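Local atomic coordinates of endoglucanase, family GH5 (Zobellia galactanivorans, PDB entry 6GL2), a protein that hydrolyses hemicellulose, probably beta-glucans such as mixed-linked glucan, as an endo-acting glycoside hydrolase of family 5. Residues A[196-201]-A[220-225]; A[143-148]-A[192-197]; A[23-28]-A[319-324]. All coordinates share one frame; numbering follows the deposited sequence.

Interaction 1: A[196-201]-A[220-225]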
loop_
_atom_site.group_PDB
_atom_site.type_symbol
_atom_site.label_atom_id
_atom_site.label_comp_id
_atom_site.label_asym_id
_atom_site.label_seq_id
_atom_site.Cartn_x
_atom_site.Cartn_y
_atom_site.Cartn_z
ATOM N N ILE A 196 2.906 -7.979 8.452
ATOM C CA ILE A 196 3.056 -8.078 6.997
ATOM C C ILE A 196 1.714 -7.848 6.357
ATOM O O ILE A 196 0.731 -8.524 6.728
ATOM C CB ILE A 196 3.656 -9.424 6.581
ATOM C CG1 ILE A 196 4.986 -9.698 7.202
ATOM C CG2 ILE A 196 3.752 -9.414 5.052
ATOM C CD1 ILE A 196 5.496 -11.073 6.928
ATOM N N MET A 197 1.559 -6.922 5.440
ATOM C CA MET A 197 0.408 -6.689 4.656
ATOM C C MET A 197 0.439 -7.487 3.383
ATOM O O MET A 197 1.390 -7.367 2.565
ATOM C CB MET A 197 0.313 -5.166 4.356
ATOM C CG MET A 197 -0.179 -4.329 5.515
ATOM S SD MET A 197 0.096 -2.534 5.235
ATOM C CE MET A 197 -0.724 -2.348 3.665
ATOM N N VAL A 198 -0.568 -8.311 3.207
ATOM C CA VAL A 198 -0.704 -9.224 2.091
ATOM C C VAL A 198 -1.927 -8.885 1.291
ATOM O O VAL A 198 -3.036 -8.980 1.808
ATOM C CB VAL A 198 -0.692 -10.697 2.578
ATOM C CG1 VAL A 198 -1.014 -11.725 1.507
ATOM C CG2 VAL A 198 0.609 -11.069 3.298
ATOM N N SER A 199 -1.745 -8.569 0.034
ATOM C CA SER A 199 -2.813 -8.134 -0.853
ATOM C C SER A 199 -3.563 -9.283 -1.518
ATOM O O SER A 199 -3.073 -10.366 -1.721
ATOM C CB SER A 199 -2.261 -7.274 -1.993
ATOM O OG SER A 199 -1.421 -8.065 -2.811
ATOM N N THR A 200 -4.814 -8.975 -1.885
ATOM C CA THR A 200 -5.535 -9.776 -2.870
ATOM C C THR A 200 -4.894 -9.538 -4.223
ATOM O O THR A 200 -4.028 -8.697 -4.449
ATOM C CB THR A 200 -6.980 -9.311 -2.909
ATOM O OG1 THR A 200 -6.975 -7.890 -3.091
ATOM C CG2 THR A 200 -7.762 -9.631 -1.607
ATOM N N TYR A 201 -5.317 -10.354 -5.201
ATOM C CA TYR A 201 -4.943 -10.130 -6.584
ATOM C C TYR A 201 -5.271 -8.662 -6.924
ATOM O O TYR A 201 -6.373 -8.225 -6.738
ATOM C CB TYR A 201 -5.711 -11.119 -7.473
ATOM C CG TYR A 201 -5.383 -10.957 -8.948
ATOM C CD1 TYR A 201 -5.942 -9.956 -9.711
ATOM C CD2 TYR A 201 -4.519 -11.814 -9.589
ATOM C CE1 TYR A 201 -5.642 -9.789 -11.064
ATOM C CE2 TYR A 201 -4.204 -11.642 -10.941
ATOM C CZ TYR A 201 -4.756 -10.657 -11.675
ATOM O OH TYR A 201 -4.404 -10.499 -12.995
ATOM N N LYS A 220 -0.525 -15.313 11.893
ATOM C CA LYS A 220 -1.367 -14.488 12.662
ATOM C C LYS A 220 -1.001 -13.007 12.625
ATOM O O LYS A 220 -1.774 -12.203 13.013
ATOM C CB LYS A 220 -1.396 -14.968 14.109
ATOM C CG LYS A 220 -0.175 -14.662 14.890
ATOM C CD LYS A 220 -0.334 -15.099 16.377
ATOM C CE LYS A 220 1.000 -15.127 17.093
ATOM N NZ LYS A 220 1.644 -13.783 17.248
ATOM N N ASN A 221 0.193 -12.695 12.127
ATOM C CA ASN A 221 0.668 -11.307 11.985
ATOM C C ASN A 221 0.569 -10.790 10.573
ATOM O O ASN A 221 1.184 -9.727 10.288
ATOM C CB ASN A 221 2.053 -11.199 12.593
ATOM C CG ASN A 221 1.987 -11.254 14.117
ATOM O OD1 ASN A 221 1.276 -10.481 14.741
ATOM N ND2 ASN A 221 2.762 -12.155 14.678
ATOM N N VAL A 222 -0.281 -11.362 9.773
ATOM C CA VAL A 222 -0.627 -10.869 8.464
ATOM C C VAL A 222 -1.849 -10.054 8.503
ATOM O O VAL A 222 -2.890 -10.426 9.134
ATOM C CB VAL A 222 -0.755 -11.987 7.444
ATOM C CG1 VAL A 222 -1.464 -11.444 6.158
ATOM C CG2 VAL A 222 0.676 -12.485 7.086
ATOM N N ILE A 223 -1.815 -8.836 7.963
ATOM C CA ILE A 223 -2.888 -7.874 7.704
ATOM C C ILE A 223 -3.280 -7.895 6.238
ATOM O O ILE A 223 -2.419 -8.044 5.371
ATOM C CB ILE A 223 -2.406 -6.448 8.111
ATOM C CG1 ILE A 223 -1.980 -6.370 9.575
ATOM C CG2 ILE A 223 -3.335 -5.344 7.710
ATOM C CD1 ILE A 223 -1.131 -5.113 9.897
ATOM N N VAL A 224 -4.589 -7.763 5.938
ATOM C CA VAL A 224 -5.014 -7.743 4.565
ATOM C C VAL A 224 -4.811 -6.347 4.008
ATOM O O VAL A 224 -5.036 -5.329 4.606
ATOM C CB VAL A 224 -6.515 -8.063 4.516
ATOM C CG1 VAL A 224 -7.077 -7.933 3.105
ATOM C CG2 VAL A 224 -6.761 -9.479 5.105
ATOM N N SER A 225 -4.293 -6.304 2.778
ATOM C CA SER A 225 -4.148 -5.085 1.955
ATOM C C SER A 225 -5.109 -5.094 0.772
ATOM O O SER A 225 -5.066 -6.037 -0.051
ATOM C CB SER A 225 -2.686 -4.985 1.400
ATOM O OG SER A 225 -2.608 -3.868 0.561
#
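Val198 N meets the peptide carbonyl of Ile223; the flat groups of this contact are peptides, since no side-chain ring takes part. Val198 N comes in almost end-on to that carbonyl, at 2.9 Å from Ile223 O, whereas Ser225 N lies above the carbonyl plane of Val198, 63° out of it, at 3.1 Å from Val198 O. Tyr213 OH also bonds to that Val198 oxygen. Ile223 N reaches Ile196 O at 2.8 Å and Ile196 N bonds to Asn221 O, and strands 196-199 and 222-225 pair in parallel register, with 40° between their axes. They are the fifth and sixth strands of the TIM barrel, joined by the crossover through helix 207-212.

Side chains alternate between the two faces. On the face of Ile196 and Val222, packed by helix 167-186, Val198 CG2 meets Val222 CG1 at 3.6 Å; Val222 CG1 stands anti to its backbone N (chi1 166°), which turns this branch to its neighbour. On the face of Met197 and Ile223, Met197 CG passes Ile223 CG2 at 4.0 Å, while the chain bends at chi3 to bring CE within 3.9 Å of Ser225 OG. Helix 14-20 packs against Ile223, and Ser199 OG bonds to His177.

With every touching residue buried, hydrogen bonds between peptides satisfy backbone atoms that bulk solvent would hardly reach; the face of Val198 and Val222 is apolar, while that of Met197 also carries the hydroxyls of Ser199 and Ser225.

Interaction 2: A[143-148]-A[192-197]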
loop_
_atom_site.group_PDB
_atom_site.type_symbol
_atom_site.label_atom_id
_atom_site.label_comp_id
_atom_site.label_asym_id
_atom_site.label_seq_id
_atom_site.Cartn_x
_atom_site.Cartn_y
_atom_site.Cartn_z
ATOM N N ASP A 143 8.357 -2.620 15.614
ATOM C CA ASP A 143 7.103 -2.980 14.955
ATOM C C ASP A 143 6.327 -1.786 14.341
ATOM O O ASP A 143 5.298 -1.984 13.749
ATOM C CB ASP A 143 6.178 -3.795 15.917
ATOM C CG ASP A 143 5.683 -3.018 17.075
ATOM O OD1 ASP A 143 5.702 -1.816 17.153
ATOM O OD2 ASP A 143 5.033 -3.690 17.995
ATOM N N TYR A 144 6.898 -0.578 14.391
ATOM C CA TYR A 144 6.345 0.478 13.629
ATOM C C TYR A 144 6.714 0.347 12.142
ATOM O O TYR A 144 6.053 1.031 11.332
ATOM C CB TYR A 144 6.758 1.875 14.175
ATOM C CG TYR A 144 5.966 2.273 15.418
ATOM C CD1 TYR A 144 6.184 1.697 16.656
ATOM C CD2 TYR A 144 5.084 3.298 15.316
ATOM C CE1 TYR A 144 5.422 2.077 17.797
ATOM C CE2 TYR A 144 4.335 3.726 16.446
ATOM C CZ TYR A 144 4.535 3.085 17.618
ATOM O OH TYR A 144 3.796 3.475 18.763
ATOM N N LEU A 145 7.683 -0.495 11.822
ATOM C CA LEU A 145 7.980 -0.787 10.413
ATOM C C LEU A 145 7.237 -2.053 10.016
ATOM O O LEU A 145 7.415 -3.108 10.618
ATOM C CB LEU A 145 9.537 -0.932 10.251
ATOM C CG LEU A 145 9.973 -1.206 8.828
ATOM C CD1 LEU A 145 9.590 -0.035 7.929
ATOM C CD2 LEU A 145 11.480 -1.584 8.719
ATOM N N ILE A 146 6.513 -1.902 8.912
ATOM C CA ILE A 146 5.618 -2.926 8.376
ATOM C C ILE A 146 6.083 -3.261 6.961
ATOM O O ILE A 146 6.546 -2.384 6.196
ATOM C CB ILE A 146 4.201 -2.326 8.239
ATOM C CG1 ILE A 146 3.638 -1.896 9.640
ATOM C CG2 ILE A 146 3.161 -3.319 7.630
ATOM C CD1 ILE A 146 2.615 -0.782 9.529
ATOM N N PHE A 147 6.099 -4.554 6.629
ATOM C CA PHE A 147 6.370 -4.933 5.232
ATOM C C PHE A 147 5.084 -5.230 4.488
ATOM O O PHE A 147 4.167 -5.824 5.054
ATOM C CB PHE A 147 7.195 -6.215 5.168
ATOM C CG PHE A 147 8.601 -6.101 5.769
ATOM C CD1 PHE A 147 9.288 -4.878 5.821
ATOM C CD2 PHE A 147 9.265 -7.202 6.245
ATOM C CE1 PHE A 147 10.561 -4.837 6.399
ATOM C CE2 PHE A 147 10.541 -7.161 6.785
ATOM C CZ PHE A 147 11.162 -5.965 6.880
ATOM N N GLU A 148 4.973 -4.834 3.275
ATOM C CA GLU A 148 3.844 -5.145 2.353
ATOM C C GLU A 148 4.411 -5.897 1.194
ATOM O O GLU A 148 5.264 -5.412 0.448
ATOM C CB GLU A 148 3.151 -3.883 1.936
ATOM C CG GLU A 148 2.135 -4.033 0.808
ATOM C CD GLU A 148 1.566 -2.784 0.317
ATOM O OE1 GLU A 148 1.273 -1.853 1.083
ATOM O OE2 GLU A 148 1.501 -2.636 -0.942
ATOM N N ALA A 192 10.387 -12.321 12.568
ATOM C CA ALA A 192 9.497 -13.456 12.846
ATOM C C ALA A 192 8.106 -12.959 13.299
ATOM O O ALA A 192 7.151 -13.695 13.028
ATOM C CB ALA A 192 10.106 -14.422 13.928
ATOM N N LYS A 193 8.016 -11.744 13.831
ATOM C CA LYS A 193 6.835 -11.170 14.473
ATOM C C LYS A 193 6.239 -9.947 13.754
ATOM O O LYS A 193 5.103 -9.551 14.000
ATOM C CB LYS A 193 7.284 -10.652 15.879
ATOM C CG LYS A 193 8.142 -11.604 16.751
ATOM C CD LYS A 193 9.661 -11.343 16.685
ATOM C CE LYS A 193 10.375 -12.476 17.422
ATOM N NZ LYS A 193 9.654 -12.999 18.631
ATOM N N ARG A 194 7.041 -9.356 12.841
ATOM C CA ARG A 194 6.674 -8.085 12.231
ATOM C C ARG A 194 5.296 -8.224 11.514
ATOM O O ARG A 194 5.030 -9.278 10.893
ATOM C CB ARG A 194 7.775 -7.727 11.153
ATOM C CG ARG A 194 7.587 -6.316 10.624
ATOM C CD ARG A 194 8.697 -5.916 9.669
ATOM N NE ARG A 194 10.025 -6.105 10.260
ATOM C CZ ARG A 194 10.497 -5.403 11.259
ATOM N NH1 ARG A 194 11.682 -5.771 11.781
ATOM N NH2 ARG A 194 9.861 -4.362 11.739
ATOM N N LYS A 195 4.526 -7.184 11.509
ATOM C CA LYS A 195 3.265 -7.162 10.715
ATOM C C LYS A 195 3.583 -7.116 9.228
ATOM O O LYS A 195 4.509 -6.413 8.795
ATOM C CB LYS A 195 2.405 -5.979 11.100
ATOM C CG LYS A 195 1.870 -6.071 12.543
ATOM C CD LYS A 195 0.974 -7.255 12.891
ATOM C CE LYS A 195 0.588 -7.106 14.389
ATOM N NZ LYS A 195 1.490 -7.810 15.299
ATOM N N ILE A 196 2.906 -7.979 8.452
ATOM C CA ILE A 196 3.056 -8.078 6.997
ATOM C C ILE A 196 1.714 -7.848 6.357
ATOM O O ILE A 196 0.731 -8.524 6.728
ATOM C CB ILE A 196 3.656 -9.424 6.581
ATOM C CG1 ILE A 196 4.986 -9.698 7.202
ATOM C CG2 ILE A 196 3.752 -9.414 5.052
ATOM C CD1 ILE A 196 5.496 -11.073 6.928
ATOM N N MET A 197 1.559 -6.922 5.440
ATOM C CA MET A 197 0.408 -6.689 4.656
ATOM C C MET A 197 0.439 -7.487 3.383
ATOM O O MET A 197 1.390 -7.367 2.565
ATOM C CB MET A 197 0.313 -5.166 4.356
ATOM C CG MET A 197 -0.179 -4.329 5.515
ATOM S SD MET A 197 0.096 -2.534 5.235
ATOM C CE MET A 197 -0.724 -2.348 3.665
HETATM O O HOH W 1 5.369 -4.429 12.223
#
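Arg194 lies against Phe147, its CD over the centre of the ring, 3.6 Å from the centroid. CG is anti to the backbone N (chi1 -171°), which carries the chain across the ring, and a bend at chi3 then swings the guanidinium toward Leu145. There NH2 bonds to Leu145 O at 3.0 Å; this oxygen lies in the guanidinium plane, which is turned 47° from the ring. Tyr141 O, Gly142 O and Asn191 OD1 take further N-H groups of the same arginine.

Lys195 follows, joined through its backbone. Its N donates at 3.0 Å to a water that in turn donates to Asp143 O and Leu145 O, and its O accepts from Phe147 N at 3.3 Å. Here the fourth and fifth strands of the TIM barrel, 145-148 and 196-199, come into parallel pairing. Ile196 brings its CA to 3.2 Å from Phe147 O, a CA-H...O contact beside the bond that Met197 N gives the same oxygen at 2.9 Å. Met197 lies on the face shared with Glu148: its SD packs on Ile146 CG2, and its CE lies 3.3 Å from Glu148 OE1, while the carboxylate pairs with Arg63 through OE2.

Interaction 3: A[23-28]-A[319-324]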
loop_
_atom_site.group_PDB
_atom_site.type_symbol
_atom_site.label_atom_id
_atom_site.label_comp_id
_atom_site.label_asym_id
_atom_site.label_seq_id
_atom_site.Cartn_x
_atom_site.Cartn_y
_atom_site.Cartn_z
ATOM N N ALA A 23 -4.549 7.242 10.390
ATOM C CA ALA A 23 -4.726 7.517 8.985
ATOM C C ALA A 23 -3.354 7.601 8.347
ATOM O O ALA A 23 -2.362 8.025 8.990
ATOM C CB ALA A 23 -5.454 8.820 8.764
ATOM N N GLY A 24 -3.272 7.252 7.068
ATOM C CA GLY A 24 -2.001 7.295 6.357
ATOM C C GLY A 24 -2.003 8.082 5.125
ATOM O O GLY A 24 -3.024 8.493 4.556
ATOM N N TRP A 25 -0.792 8.343 4.673
ATOM C CA TRP A 25 -0.483 9.102 3.458
ATOM C C TRP A 25 0.630 8.378 2.698
ATOM O O TRP A 25 1.575 7.912 3.302
ATOM C CB TRP A 25 -0.086 10.536 3.838
ATOM C CG TRP A 25 0.232 11.454 2.717
ATOM C CD1 TRP A 25 -0.612 12.382 2.095
ATOM C CD2 TRP A 25 1.548 11.723 2.156
ATOM N NE1 TRP A 25 0.065 13.097 1.123
ATOM C CE2 TRP A 25 1.373 12.754 1.152
ATOM C CE3 TRP A 25 2.805 11.200 2.367
ATOM C CZ2 TRP A 25 2.440 13.216 0.402
ATOM C CZ3 TRP A 25 3.869 11.708 1.606
ATOM C CH2 TRP A 25 3.678 12.714 0.650
ATOM N N ASN A 26 0.438 8.237 1.378
ATOM C CA ASN A 26 1.428 7.637 0.457
ATOM C C ASN A 26 2.413 8.639 -0.115
ATOM O O ASN A 26 1.980 9.619 -0.679
ATOM C CB ASN A 26 0.740 7.001 -0.774
ATOM C CG ASN A 26 0.170 5.624 -0.554
ATOM O OD1 ASN A 26 0.894 4.642 -0.598
ATOM N ND2 ASN A 26 -1.142 5.526 -0.242
ATOM N N LEU A 27 3.648 8.312 -0.022
ATOM C CA LEU A 27 4.718 9.001 -0.741
ATOM C C LEU A 27 4.780 8.502 -2.202
ATOM O O LEU A 27 5.687 7.747 -2.570
ATOM C CB LEU A 27 6.045 8.886 -0.012
ATOM C CG LEU A 27 7.220 9.683 -0.527
ATOM C CD1 LEU A 27 7.064 11.172 -0.235
ATOM C CD2 LEU A 27 8.570 9.163 -0.108
ATOM N N GLY A 28 3.742 8.835 -2.960
ATOM C CA GLY A 28 3.663 8.302 -4.294
ATOM C C GLY A 28 4.526 9.011 -5.318
ATOM O O GLY A 28 4.837 10.178 -5.146
ATOM N N PHE A 319 -0.350 17.500 -0.936
ATOM C CA PHE A 319 0.815 18.172 -0.297
ATOM C C PHE A 319 1.758 18.651 -1.386
ATOM O O PHE A 319 2.014 17.921 -2.329
ATOM C CB PHE A 319 1.513 17.177 0.592
ATOM C CG PHE A 319 2.758 17.713 1.280
ATOM C CD1 PHE A 319 2.687 18.815 2.139
ATOM C CD2 PHE A 319 3.987 17.205 1.026
ATOM C CE1 PHE A 319 3.826 19.296 2.750
ATOM C CE2 PHE A 319 5.128 17.721 1.655
ATOM C CZ PHE A 319 5.065 18.770 2.507
ATOM N N ASN A 320 2.269 19.900 -1.259
ATOM C CA ASN A 320 3.209 20.417 -2.176
ATOM C C ASN A 320 4.644 20.170 -1.662
ATOM O O ASN A 320 5.116 20.800 -0.715
ATOM C CB ASN A 320 3.010 21.924 -2.385
ATOM C CG ASN A 320 3.854 22.443 -3.474
ATOM O OD1 ASN A 320 4.998 22.109 -3.667
ATOM N ND2 ASN A 320 3.302 23.498 -4.188
ATOM N N ARG A 321 5.304 19.177 -2.223
ATOM C CA ARG A 321 6.665 18.792 -1.791
ATOM C C ARG A 321 7.709 19.857 -2.084
ATOM O O ARG A 321 8.740 19.835 -1.358
ATOM C CB ARG A 321 7.056 17.443 -2.458
ATOM C CG ARG A 321 6.112 16.337 -2.106
ATOM C CD ARG A 321 6.464 15.043 -2.770
ATOM N NE ARG A 321 5.331 14.133 -2.715
ATOM C CZ ARG A 321 5.298 12.906 -3.280
ATOM N NH1 ARG A 321 6.389 12.334 -3.773
ATOM N NH2 ARG A 321 4.153 12.264 -3.319
ATOM N N ASN A 322 7.438 20.711 -3.038
ATOM C CA ASN A 322 8.428 21.758 -3.387
ATOM C C ASN A 322 8.346 22.979 -2.486
ATOM O O ASN A 322 9.386 23.550 -2.164
ATOM C CB ASN A 322 8.202 22.183 -4.810
ATOM C CG ASN A 322 8.616 21.080 -5.827
ATOM O OD1 ASN A 322 7.865 20.723 -6.679
ATOM N ND2 ASN A 322 9.753 20.530 -5.593
ATOM N N THR A 323 7.203 23.267 -1.924
ATOM C CA THR A 323 7.059 24.442 -1.073
ATOM C C THR A 323 6.769 24.111 0.370
ATOM O O THR A 323 6.826 24.983 1.233
ATOM C CB THR A 323 5.895 25.285 -1.564
ATOM O OG1 THR A 323 4.659 24.628 -1.291
ATOM C CG2 THR A 323 5.991 25.701 -3.032
ATOM N N LEU A 324 6.518 22.833 0.689
ATOM C CA LEU A 324 6.172 22.402 2.013
ATOM C C LEU A 324 4.854 22.897 2.524
ATOM O O LEU A 324 4.620 22.816 3.708
ATOM C CB LEU A 324 7.308 22.539 3.025
ATOM C CG LEU A 324 8.655 22.011 2.582
ATOM C CD1 LEU A 324 9.777 22.409 3.577
ATOM C CD2 LEU A 324 8.623 20.538 2.295
#
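Arg321 reaches across from the loop after the eighth barrel strand and grips Gly28 end-on, both terminal nitrogens bonding to one oxygen. NH2 lies 2.9 Å from Gly28 O, in the carbonyl plane and on a lone pair; NH1 lies 3.0 Å from Gly28 O and is tilted from that plane. The chain is straight from CG to NE (chi2 179°), which carries the guanidinium to the turn that follows the first strand. Leu27 CD1 covers one face of the guanidinium, off toward its rim, at 3.8 Å from NH1.

Trp25 flanks the same side chain with the rim of its six-membered ring: CH2 lies 4.0 Å from Arg321 NE, which sits near the indole plane. The ring and guanidinium planes are 69° apart, an edge contact and no stack.

Phe319 adds its CB, 4.1 Å from Trp25 CZ2, the two side chains crossing at about a right angle. Its ring turns to Trp326, while Trp25 packs on Phe59 and Ile54, so helix 48-57 joins the cluster. Beyond Arg321, Asn320 OD1 accepts from Thr323 N, an Asx motif within the loop.

An alanine in place of Arg321 would probably leave Gly28 O without these two donors, uncover Leu27 CD1 and open a gap beside the Trp25 edge. Two N-H groups of a cation on one carbonyl are likely to polarise it, though neither bond is straight, and Asp309, in a long, weak ion pair with Arg321, would balance the charge only in part.

Interactions 1 and 2 share Ile196 and Met197 on strand 196-199, one taking each edge of that strand. Their centres lie about 10 Å apart, and they touch directly where Asn221 OD1 meets Lys195 NZ at 2.7 Å, a probable hydrogen bond. Interaction 3 stands across the barrel from interaction 1, with centres about 24 Å apart and nearest atoms about 8 Å; from interaction 2 it is about 23 Å between centres and about 7 Å between nearest atoms. Along the chain it encloses both. All three lie away from the magnesium-binding residues Asp240, Thr242 and Asp248. In family 5 enzymes the two catalytic glutamates sit at the C-terminal ends of barrel strands four and seven; strand 145-148 of interaction 2 is the fourth.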